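AtFKBP42 (Arabidopsis thaliana, PDB 2F4E) probably catalyses cis-trans isomerisation of peptidyl-proline bonds as an FKBP-type immunophilin and is involved in regulating MDR-type ABC transporters. Local coordinates at residues Leu72-Trp77 with Leu149-Glu154. Numbering follows the deposited sequence.
Sequences LHYRAW and LLYEVE
Arg75 and Glu152 face each other as a hydrogen-bonded pair of two antiparallel strands, and their side chains run side by side in the same direction. The salt bridge joins Arg75 NH1 to Glu152 OE1 at 2.9 Å; the carboxylate oxygen lies at the guanidinium edge, whereas NH1 approaches from above the carboxylate plane. Glu152 CG stands anti to the backbone N (chi1 -177°) and the chain continues extended to CD; OE1, besides meeting the guanidinium, touches the indole edge of Trp77, with CH2 3.4 Å from OE1. Indole and carboxylate planes are only 16° apart, and Trp77 CZ3 also packs on Glu152 CB at 3.7 Å. An alanine in place of Arg75 would probably leave the buried Glu152 carboxylate without its close cationic mate, since its pairing with Arg121 is long and weak, and Asp87 without the NE partner.

On the opposite face, Tyr74 and Tyr151 point the same way with ring planes at 72° and CD1 atoms 3.9 Å apart. Ala76 CB rests 3.7 Å from Tyr151 CE1, and Leu72 CD1 meets Val153 CG2. Paired backbone bonds at His73-Glu154, Arg75-Glu152 and Trp77-Leu150 fix the register. This pairing lies at the centre of the curled antiparallel FKBP sheet: strand 121-126 flanks 149-158, while strands 84-87 and 95-98 pair with 69-78.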
ATOM      1  N   LEU A  72      -8.995   1.914  -3.823  1.00 34.44           N
ATOM      2  CA  LEU A  72      -7.674   2.352  -4.235  1.00 33.97           C
ATOM      3  C   LEU A  72      -7.029   1.594  -5.393  1.00 31.88           C
ATOM      4  O   LEU A  72      -7.396   0.461  -5.715  1.00 33.14           O
ATOM      5  CB  LEU A  72      -6.738   2.302  -3.022  1.00 33.08           C
ATOM      6  CG  LEU A  72      -6.429   0.889  -2.514  1.00 33.09           C
ATOM      7  CD1 LEU A  72      -5.017   0.520  -2.867  1.00 35.46           C
ATOM      8  CD2 LEU A  72      -6.622   0.824  -1.023  1.00 33.50           C
ATOM      9  N   HIS A  73      -6.065   2.262  -6.013  1.00 29.18           N
ATOM     10  CA  HIS A  73      -5.277   1.707  -7.102  1.00 29.49           C
ATOM     11  C   HIS A  73      -3.877   1.519  -6.524  1.00 30.01           C
ATOM     12  O   HIS A  73      -3.480   2.249  -5.620  1.00 28.78           O
ATOM     13  CB  HIS A  73      -5.186   2.686  -8.269  1.00 28.18           C
ATOM     14  CG  HIS A  73      -6.261   2.533  -9.286  1.00 29.77           C
ATOM     15  ND1 HIS A  73      -6.580   1.311  -9.859  1.00 33.53           N
ATOM     16  CD2 HIS A  73      -7.060   3.438  -9.893  1.00 27.75           C
ATOM     17  CE1 HIS A  73      -7.516   1.480 -10.762  1.00 32.72           C
ATOM     18  NE2 HIS A  73      -7.830   2.769 -10.807  1.00 32.44           N
ATOM     19  N   TYR A  74      -3.125   0.552  -7.037  1.00 31.35           N
ATOM     20  CA  TYR A  74      -1.770   0.354  -6.543  1.00 29.71           C
ATOM     21  C   TYR A  74      -0.926  -0.614  -7.358  1.00 30.51           C
ATOM     22  O   TYR A  74      -1.444  -1.463  -8.082  1.00 31.71           O
ATOM     23  CB  TYR A  74      -1.797  -0.113  -5.083  1.00 29.90           C
ATOM     24  CG  TYR A  74      -2.031  -1.597  -4.881  1.00 32.72           C
ATOM     25  CD1 TYR A  74      -0.968  -2.504  -4.892  1.00 33.09           C
ATOM     26  CD2 TYR A  74      -3.316  -2.096  -4.679  1.00 32.10           C
ATOM     27  CE1 TYR A  74      -1.191  -3.867  -4.702  1.00 33.65           C
ATOM     28  CE2 TYR A  74      -3.545  -3.445  -4.490  1.00 32.94           C
ATOM     29  CZ  TYR A  74      -2.488  -4.333  -4.501  1.00 35.72           C
ATOM     30  OH  TYR A  74      -2.727  -5.679  -4.320  1.00 39.96           O
ATOM     31  N   ARG A  75       0.386  -0.449  -7.245  1.00 29.58           N
ATOM     32  CA  ARG A  75       1.341  -1.329  -7.904  1.00 30.80           C
ATOM     33  C   ARG A  75       2.200  -1.879  -6.785  1.00 28.32           C
ATOM     34  O   ARG A  75       2.413  -1.205  -5.775  1.00 31.93           O
ATOM     35  CB  ARG A  75       2.226  -0.572  -8.892  1.00 28.36           C
ATOM     36  CG  ARG A  75       1.491   0.003 -10.078  1.00 30.12           C
ATOM     37  CD  ARG A  75       2.472   0.558 -11.097  1.00 30.82           C
ATOM     38  NE  ARG A  75       1.783   1.137 -12.244  1.00 30.80           N
ATOM     39  CZ  ARG A  75       1.339   2.387 -12.318  1.00 33.72           C
ATOM     40  NH1 ARG A  75       1.517   3.230 -11.309  1.00 30.36           N
ATOM     41  NH2 ARG A  75       0.680   2.779 -13.401  1.00 34.66           N
ATOM     42  N   ALA A  76       2.680  -3.101  -6.947  1.00 28.08           N
ATOM     43  CA  ALA A  76       3.508  -3.698  -5.921  1.00 27.18           C
ATOM     44  C   ALA A  76       4.766  -4.279  -6.539  1.00 27.32           C
ATOM     45  O   ALA A  76       4.718  -4.926  -7.588  1.00 29.82           O
ATOM     46  CB  ALA A  76       2.733  -4.767  -5.181  1.00 29.54           C
ATOM     47  N   TRP A  77       5.889  -4.043  -5.880  1.00 28.90           N
ATOM     48  CA  TRP A  77       7.183  -4.510  -6.356  1.00 33.78           C
ATOM     49  C   TRP A  77       7.938  -5.149  -5.197  1.00 37.09           C
ATOM     50  O   TRP A  77       7.902  -4.640  -4.070  1.00 37.59           O
ATOM     51  CB  TRP A  77       8.031  -3.328  -6.839  1.00 31.33           C
ATOM     52  CG  TRP A  77       7.642  -2.676  -8.115  1.00 34.84           C
ATOM     53  CD1 TRP A  77       7.980  -3.079  -9.374  1.00 34.73           C
ATOM     54  CD2 TRP A  77       6.887  -1.471  -8.266  1.00 34.01           C
ATOM     55  NE1 TRP A  77       7.486  -2.201 -10.299  1.00 36.01           N
ATOM     56  CE2 TRP A  77       6.809  -1.204  -9.648  1.00 32.51           C
ATOM     57  CE3 TRP A  77       6.268  -0.590  -7.367  1.00 35.93           C
ATOM     58  CZ2 TRP A  77       6.139  -0.097 -10.154  1.00 32.43           C
ATOM     59  CZ3 TRP A  77       5.605   0.510  -7.874  1.00 33.19           C
ATOM     60  CH2 TRP A  77       5.545   0.747  -9.257  1.00 33.82           C
ATOM     61  N   LEU A 149       8.601  -5.327   0.494  1.00 32.98           N
ATOM     62  CA  LEU A 149       7.869  -4.823  -0.647  1.00 31.64           C
ATOM     63  C   LEU A 149       7.784  -3.312  -0.736  1.00 32.35           C
ATOM     64  O   LEU A 149       8.029  -2.584   0.237  1.00 30.89           O
ATOM     65  CB  LEU A 149       6.452  -5.380  -0.617  1.00 30.88           C
ATOM     66  CG  LEU A 149       6.265  -6.890  -0.483  1.00 30.89           C
ATOM     67  CD1 LEU A 149       4.781  -7.187  -0.540  1.00 31.65           C
ATOM     68  CD2 LEU A 149       6.993  -7.614  -1.602  1.00 29.61           C
ATOM     69  N   LEU A 150       7.419  -2.859  -1.928  1.00 29.34           N
ATOM     70  CA  LEU A 150       7.228  -1.451  -2.206  1.00 27.23           C
ATOM     71  C   LEU A 150       5.846  -1.331  -2.824  1.00 28.56           C
ATOM     72  O   LEU A 150       5.444  -2.162  -3.643  1.00 27.24           O
ATOM     73  CB  LEU A 150       8.258  -0.928  -3.208  1.00 28.48           C
ATOM     74  CG  LEU A 150       8.014   0.535  -3.605  1.00 30.47           C
ATOM     75  CD1 LEU A 150       8.347   1.417  -2.437  1.00 30.93           C
ATOM     76  CD2 LEU A 150       8.854   0.933  -4.793  1.00 29.74           C
ATOM     77  N   TYR A 151       5.117  -0.305  -2.421  1.00 26.04           N
ATOM     78  CA  TYR A 151       3.793  -0.064  -2.964  1.00 28.10           C
ATOM     79  C   TYR A 151       3.679   1.376  -3.419  1.00 28.74           C
ATOM     80  O   TYR A 151       4.216   2.286  -2.802  1.00 28.31           O
ATOM     81  CB  TYR A 151       2.701  -0.305  -1.926  1.00 27.91           C
ATOM     82  CG  TYR A 151       2.526  -1.721  -1.448  1.00 28.92           C
ATOM     83  CD1 TYR A 151       1.865  -2.671  -2.219  1.00 26.38           C
ATOM     84  CD2 TYR A 151       2.956  -2.088  -0.177  1.00 24.13           C
ATOM     85  CE1 TYR A 151       1.623  -3.951  -1.716  1.00 28.70           C
ATOM     86  CE2 TYR A 151       2.723  -3.350   0.329  1.00 29.54           C
ATOM     87  CZ  TYR A 151       2.064  -4.271  -0.435  1.00 26.65           C
ATOM     88  OH  TYR A 151       1.852  -5.504   0.109  1.00 30.16           O
ATOM     89  N   GLU A 152       2.986   1.563  -4.528  1.00 28.71           N
ATOM     90  CA  GLU A 152       2.733   2.885  -5.052  1.00 29.36           C
ATOM     91  C   GLU A 152       1.221   2.869  -4.999  1.00 31.08           C
ATOM     92  O   GLU A 152       0.565   2.270  -5.857  1.00 32.09           O
ATOM     93  CB  GLU A 152       3.217   3.017  -6.494  1.00 30.53           C
ATOM     94  CG  GLU A 152       3.040   4.423  -7.046  1.00 36.78           C
ATOM     95  CD  GLU A 152       3.164   4.512  -8.566  1.00 40.13           C
ATOM     96  OE1 GLU A 152       3.519   3.519  -9.226  1.00 40.75           O
ATOM     97  OE2 GLU A 152       2.906   5.608  -9.108  1.00 42.35           O
ATOM     98  N   VAL A 153       0.666   3.494  -3.971  1.00 29.78           N
ATOM     99  CA  VAL A 153      -0.778   3.500  -3.815  1.00 32.75           C
ATOM    100  C   VAL A 153      -1.483   4.851  -3.906  1.00 34.03           C
ATOM    101  O   VAL A 153      -1.004   5.865  -3.405  1.00 35.57           O
ATOM    102  CB  VAL A 153      -1.181   2.825  -2.481  1.00 33.19           C
ATOM    103  CG1 VAL A 153      -0.415   3.454  -1.331  1.00 33.34           C
ATOM    104  CG2 VAL A 153      -2.673   2.968  -2.254  1.00 30.71           C
ATOM    105  N   GLU A 154      -2.632   4.849  -4.567  1.00 30.83           N
ATOM    106  CA  GLU A 154      -3.432   6.048  -4.693  1.00 34.18           C
ATOM    107  C   GLU A 154      -4.843   5.727  -4.223  1.00 34.06           C
ATOM    108  O   GLU A 154      -5.525   4.872  -4.798  1.00 35.80           O
ATOM    109  CB  GLU A 154      -3.465   6.564  -6.135  1.00 32.41           C
ATOM    110  CG  GLU A 154      -4.365   7.777  -6.267  1.00 41.03           C
ATOM    111  CD  GLU A 154      -4.315   8.427  -7.629  1.00 44.43           C
ATOM    112  OE1 GLU A 154      -3.421   8.083  -8.429  1.00 47.50           O
ATOM    113  OE2 GLU A 154      -5.185   9.283  -7.891  1.00 46.72           O
TER